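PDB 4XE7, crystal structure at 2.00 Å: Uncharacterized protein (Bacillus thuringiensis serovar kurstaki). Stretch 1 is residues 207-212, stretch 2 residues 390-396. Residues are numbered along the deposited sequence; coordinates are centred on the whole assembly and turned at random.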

ATOM      1  N   LEU A 207       1.306 -10.139 -11.639  1.00 24.81           N
ATOM      2  CA  LEU A 207       2.031 -11.162 -10.888  1.00 25.90           C
ATOM      3  C   LEU A 207       1.452 -11.360  -9.479  1.00 19.08           C
ATOM      4  O   LEU A 207       1.324 -12.495  -9.017  1.00 22.91           O
ATOM      5  N   ALA A 208       1.093 -10.261  -8.816  1.00 21.82           N
ATOM      6  CA  ALA A 208       0.632 -10.326  -7.426  1.00 29.34           C
ATOM      7  C   ALA A 208      -0.797 -10.840  -7.344  1.00 31.54           C
ATOM      8  O   ALA A 208      -1.247 -11.268  -6.284  1.00 29.26           O
ATOM      9  N   ILE A 209      -1.510 -10.794  -8.463  1.00 27.63           N
ATOM     10  CA  ILE A 209      -2.838 -11.389  -8.513  1.00 26.06           C
ATOM     11  C   ILE A 209      -2.716 -12.887  -8.760  1.00 26.82           C
ATOM     12  O   ILE A 209      -3.434 -13.688  -8.150  1.00 30.97           O
ATOM     13  N   LEU A 210      -1.769 -13.264  -9.613  1.00 28.87           N
ATOM     14  CA  LEU A 210      -1.590 -14.670  -9.979  1.00 34.59           C
ATOM     15  C   LEU A 210      -0.826 -15.490  -8.946  1.00 34.35           C
ATOM     16  O   LEU A 210      -1.085 -16.678  -8.798  1.00 35.30           O
ATOM     17  N   PHE A 211       0.136 -14.874  -8.255  1.00 27.91           N
ATOM     18  CA  PHE A 211       1.005 -15.647  -7.361  1.00 24.93           C
ATOM     19  C   PHE A 211       1.094 -15.071  -5.956  1.00 21.23           C
ATOM     20  O   PHE A 211       0.901 -13.868  -5.741  1.00 25.48           O
ATOM     21  N   ASP A 212       1.367 -15.948  -4.997  1.00 22.59           N
ATOM     22  CA  ASP A 212       1.639 -15.549  -3.615  1.00 23.58           C
ATOM     23  C   ASP A 212       2.913 -16.293  -3.177  1.00 23.72           C
ATOM     24  O   ASP A 212       3.342 -17.231  -3.856  1.00 24.94           O
ATOM     25  N   PHE A 390     -13.812 -11.845 -15.814  1.00 27.86           N
ATOM     26  CA  PHE A 390     -13.837 -10.913 -14.678  1.00 24.57           C
ATOM     27  C   PHE A 390     -13.112 -11.487 -13.471  1.00 30.80           C
ATOM     28  O   PHE A 390     -13.410 -12.592 -13.011  1.00 30.59           O
ATOM     29  N   ILE A 391     -12.166 -10.720 -12.952  1.00 18.92           N
ATOM     30  CA  ILE A 391     -11.331 -11.200 -11.861  1.00 25.03           C
ATOM     31  C   ILE A 391     -11.464 -10.330 -10.619  1.00 23.64           C
ATOM     32  O   ILE A 391     -11.174  -9.130 -10.646  1.00 22.18           O
ATOM     33  N   LEU A 392     -11.920 -10.936  -9.536  1.00 15.79           N
ATOM     34  CA  LEU A 392     -11.895 -10.301  -8.227  1.00 21.52           C
ATOM     35  C   LEU A 392     -10.877 -11.115  -7.445  1.00 26.30           C
ATOM     36  O   LEU A 392     -11.180 -12.225  -7.033  1.00 26.74           O
ATOM     37  N   PRO A 393      -9.654 -10.584  -7.284  1.00 21.97           N
ATOM     38  CA  PRO A 393      -8.523 -11.357  -6.742  1.00 33.71           C
ATOM     39  C   PRO A 393      -8.811 -11.891  -5.345  1.00 39.94           C
ATOM     40  O   PRO A 393      -9.359 -11.153  -4.512  1.00 27.48           O
ATOM     41  N   LYS A 394      -8.455 -13.150  -5.096  1.00 46.71           N
ATOM     42  CA  LYS A 394      -8.691 -13.776  -3.795  1.00 50.45           C
ATOM     43  C   LYS A 394      -8.016 -12.997  -2.671  1.00 40.04           C
ATOM     44  O   LYS A 394      -8.580 -12.850  -1.586  1.00 40.89           O
ATOM     45  N   ASN A 395      -6.822 -12.491  -2.960  1.00 37.70           N
ATOM     46  CA  ASN A 395      -6.006 -11.717  -2.021  1.00 37.40           C
ATOM     47  C   ASN A 395      -6.191 -10.196  -2.140  1.00 33.19           C
ATOM     48  O   ASN A 395      -5.263  -9.412  -1.874  1.00 30.19           O
ATOM     49  N   ILE A 396      -7.395  -9.794  -2.537  1.00 27.27           N
ATOM     50  CA  ILE A 396      -7.784  -8.385  -2.672  1.00 23.98           C
ATOM     51  C   ILE A 396      -7.421  -7.555  -1.438  1.00 26.13           C
ATOM     52  O   ILE A 396      -7.150  -6.357  -1.534  1.00 17.75           O
TER

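The contact is small, 195 Å² summed over both sides, and its touching residues are at least 182 apart in sequence. Stretch 1 supplies the last turn of a helix and the start of a strand; stretch 2 is a short strand, 390-391, followed by Leu 392 and a beta turn. The backbones come nearest at Ile 209 and Pro 393, whose CA atoms lie 6.0 Å apart, and the packing is organised around that pair.

Stretch 2 opens with Phe 390, a buried residue in the t rotamer (chi1 -175°) whose ring stays out of reach of the helix. Ile 391 directs its CA-to-CB bond toward stretch 1, and its m chi1 places CG2 4.2 Å from CG2 of Ile 209; chi2 is also m. This is methyl against methyl, a loose apolar touch. Leu 392 then points away, t at both chi angles, and takes no part in the contact.

Pro 393 points toward the helix again. Its ring, puckered C-gamma exo, presents CG to CG1 of Ile 209 at 4.0 Å. Ile 209 is therefore the shared apolar partner of Ile 391 and Pro 393, although its own CA-to-CB bond runs sideways; with chi1 m, its CG1 and CG2 reach them, and chi2 is t. It gives up 63 Å² to stretch 2, the largest share of any residue here. One beta-branched side chain thus serves two neighbours spaced two positions apart.

Pro 393 also begins a type I turn that ends at Ile 396, closed by a hydrogen bond from Ile 396 N to Pro 393 O at 3.1 Å. Lys 394 occupies the turn's second position; its CA-to-CB bond is sideways, its end leads away, and the exposed chain is poorly ordered, so the contact asks nothing of it.

Asn 395, the third residue of the turn, carries the polar part of the interface. Its CA-to-CB bond points toward stretch 1, and a p rotamer (chi1 45°) brings the amide to the end of the helix. There ND2 donates to Ala 208 O at 3.2 Å, a weak bond, since the angle at the hydrogen is only 129°. The other end of the amide works through a water: water 1 donates to Asn 395 OD1 at 2.7 Å and to Ile 209 O at 2.6 Å. One side chain thus addresses two successive carbonyls, one directly and one through solvent. Nearby, Phe 211 is the first residue to leave helical geometry, while its N still bonds to Leu 207 O at 2.8 Å.

Ile 396 turns away, t then p, and closes the walk without touching stretch 1. The rule to read here is economical: Ile 391 and Pro 393 both rest against one isoleucine, and a single asparagine, held in the turn, serves the polar backbone beside it.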

ATOM      1  CB  LEU A 207       3.518 -10.813 -10.796  1.00 19.57           C
ATOM      2  CG  LEU A 207       4.328 -11.185 -12.029  1.00 38.53           C
ATOM      3  CD1 LEU A 207       5.742 -10.617 -11.946  1.00 43.45           C
ATOM      4  CD2 LEU A 207       4.344 -12.697 -12.172  1.00 40.14           C
ATOM      5  CB  ALA A 208       0.734  -8.976  -6.753  1.00 23.24           C
ATOM      6  CB  ILE A 209      -3.692 -10.699  -9.583  1.00 31.46           C
ATOM      7  CG1 ILE A 209      -4.038  -9.291  -9.084  1.00 28.60           C
ATOM      8  CG2 ILE A 209      -4.949 -11.507  -9.886  1.00 32.34           C
ATOM      9  CD1 ILE A 209      -4.372  -8.308 -10.173  1.00 35.79           C
ATOM     10  CB  LEU A 210      -0.856 -14.782 -11.313  1.00 33.10           C
ATOM     11  CG  LEU A 210      -1.552 -14.313 -12.591  1.00 32.50           C
ATOM     12  CD1 LEU A 210      -0.528 -14.335 -13.707  1.00 25.91           C
ATOM     13  CD2 LEU A 210      -2.721 -15.214 -12.922  1.00 37.31           C
ATOM     14  CB  PHE A 211       2.406 -15.763  -7.975  1.00 27.16           C
ATOM     15  CG  PHE A 211       2.417 -16.464  -9.309  1.00 28.08           C
ATOM     16  CD1 PHE A 211       2.437 -17.847  -9.380  1.00 34.57           C
ATOM     17  CD2 PHE A 211       2.388 -15.744 -10.488  1.00 40.19           C
ATOM     18  CE1 PHE A 211       2.439 -18.500 -10.608  1.00 40.17           C
ATOM     19  CE2 PHE A 211       2.390 -16.396 -11.724  1.00 41.54           C
ATOM     20  CZ  PHE A 211       2.412 -17.772 -11.779  1.00 38.53           C
ATOM     21  CB  ASP A 212       0.433 -15.875  -2.714  1.00 22.21           C
ATOM     22  CG  ASP A 212       0.505 -15.218  -1.336  1.00 39.08           C
ATOM     23  OD1 ASP A 212       1.425 -14.420  -1.079  1.00 31.88           O
ATOM     24  OD2 ASP A 212      -0.397 -15.491  -0.504  1.00 45.83           O
ATOM     25  CB  PHE A 390     -15.265 -10.546 -14.277  1.00 19.25           C
ATOM     26  CG  PHE A 390     -15.336  -9.501 -13.193  1.00 26.51           C
ATOM     27  CD1 PHE A 390     -15.352  -9.866 -11.847  1.00 28.25           C
ATOM     28  CD2 PHE A 390     -15.382  -8.151 -13.519  1.00 25.48           C
ATOM     29  CE1 PHE A 390     -15.403  -8.897 -10.841  1.00 23.70           C
ATOM     30  CE2 PHE A 390     -15.437  -7.178 -12.525  1.00 19.60           C
ATOM     31  CZ  PHE A 390     -15.446  -7.553 -11.182  1.00 23.83           C
ATOM     32  CB  ILE A 391      -9.844 -11.239 -12.269  1.00 32.87           C
ATOM     33  CG1 ILE A 391      -9.656 -12.075 -13.541  1.00 36.15           C
ATOM     34  CG2 ILE A 391      -9.002 -11.762 -11.134  1.00 24.78           C
ATOM     35  CD1 ILE A 391     -10.210 -13.475 -13.434  1.00 45.30           C
ATOM     36  CB  LEU A 392     -13.278 -10.317  -7.569  1.00 21.02           C
ATOM     37  CG  LEU A 392     -13.624  -9.289  -6.493  1.00 23.19           C
ATOM     38  CD1 LEU A 392     -15.106  -9.375  -6.133  1.00 23.22           C
ATOM     39  CD2 LEU A 392     -12.758  -9.490  -5.261  1.00 13.22           C
ATOM     40  CB  PRO A 393      -7.356 -10.335  -6.704  1.00 18.03           C
ATOM     41  CG  PRO A 393      -7.771  -9.217  -7.642  1.00 23.39           C
ATOM     42  CD  PRO A 393      -9.297  -9.184  -7.567  1.00 24.57           C
ATOM     43  CB  LYS A 394      -8.201 -15.225  -3.800  1.00 56.80           C
ATOM     44  CG  LYS A 394      -9.186 -16.209  -4.396  1.00 66.08           C
ATOM     45  CD  LYS A 394      -9.740 -17.144  -3.336  1.00 78.14           C
ATOM     46  CE  LYS A 394     -10.664 -18.193  -3.942  1.00 81.48           C
ATOM     47  NZ  LYS A 394     -11.959 -18.284  -3.208  1.00 81.13           N
ATOM     48  CB  ASN A 395      -4.544 -12.064  -2.247  1.00 42.54           C
ATOM     49  CG  ASN A 395      -4.197 -12.085  -3.714  1.00 39.21           C
ATOM     50  OD1 ASN A 395      -4.976 -11.606  -4.536  1.00 47.71           O
ATOM     51  ND2 ASN A 395      -3.042 -12.650  -4.060  1.00 33.41           N
ATOM     52  CB  ILE A 396      -9.311  -8.280  -2.945  1.00 29.31           C
ATOM     53  CG1 ILE A 396      -9.740  -6.843  -3.202  1.00 26.52           C
ATOM     54  CG2 ILE A 396     -10.109  -8.874  -1.768  1.00 33.39           C
ATOM     55  CD1 ILE A 396      -9.254  -6.285  -4.511  1.00 36.33           C
TER
HETATM   56  O   HOH W   1      -5.485 -13.183  -6.660  1.00 44.41           O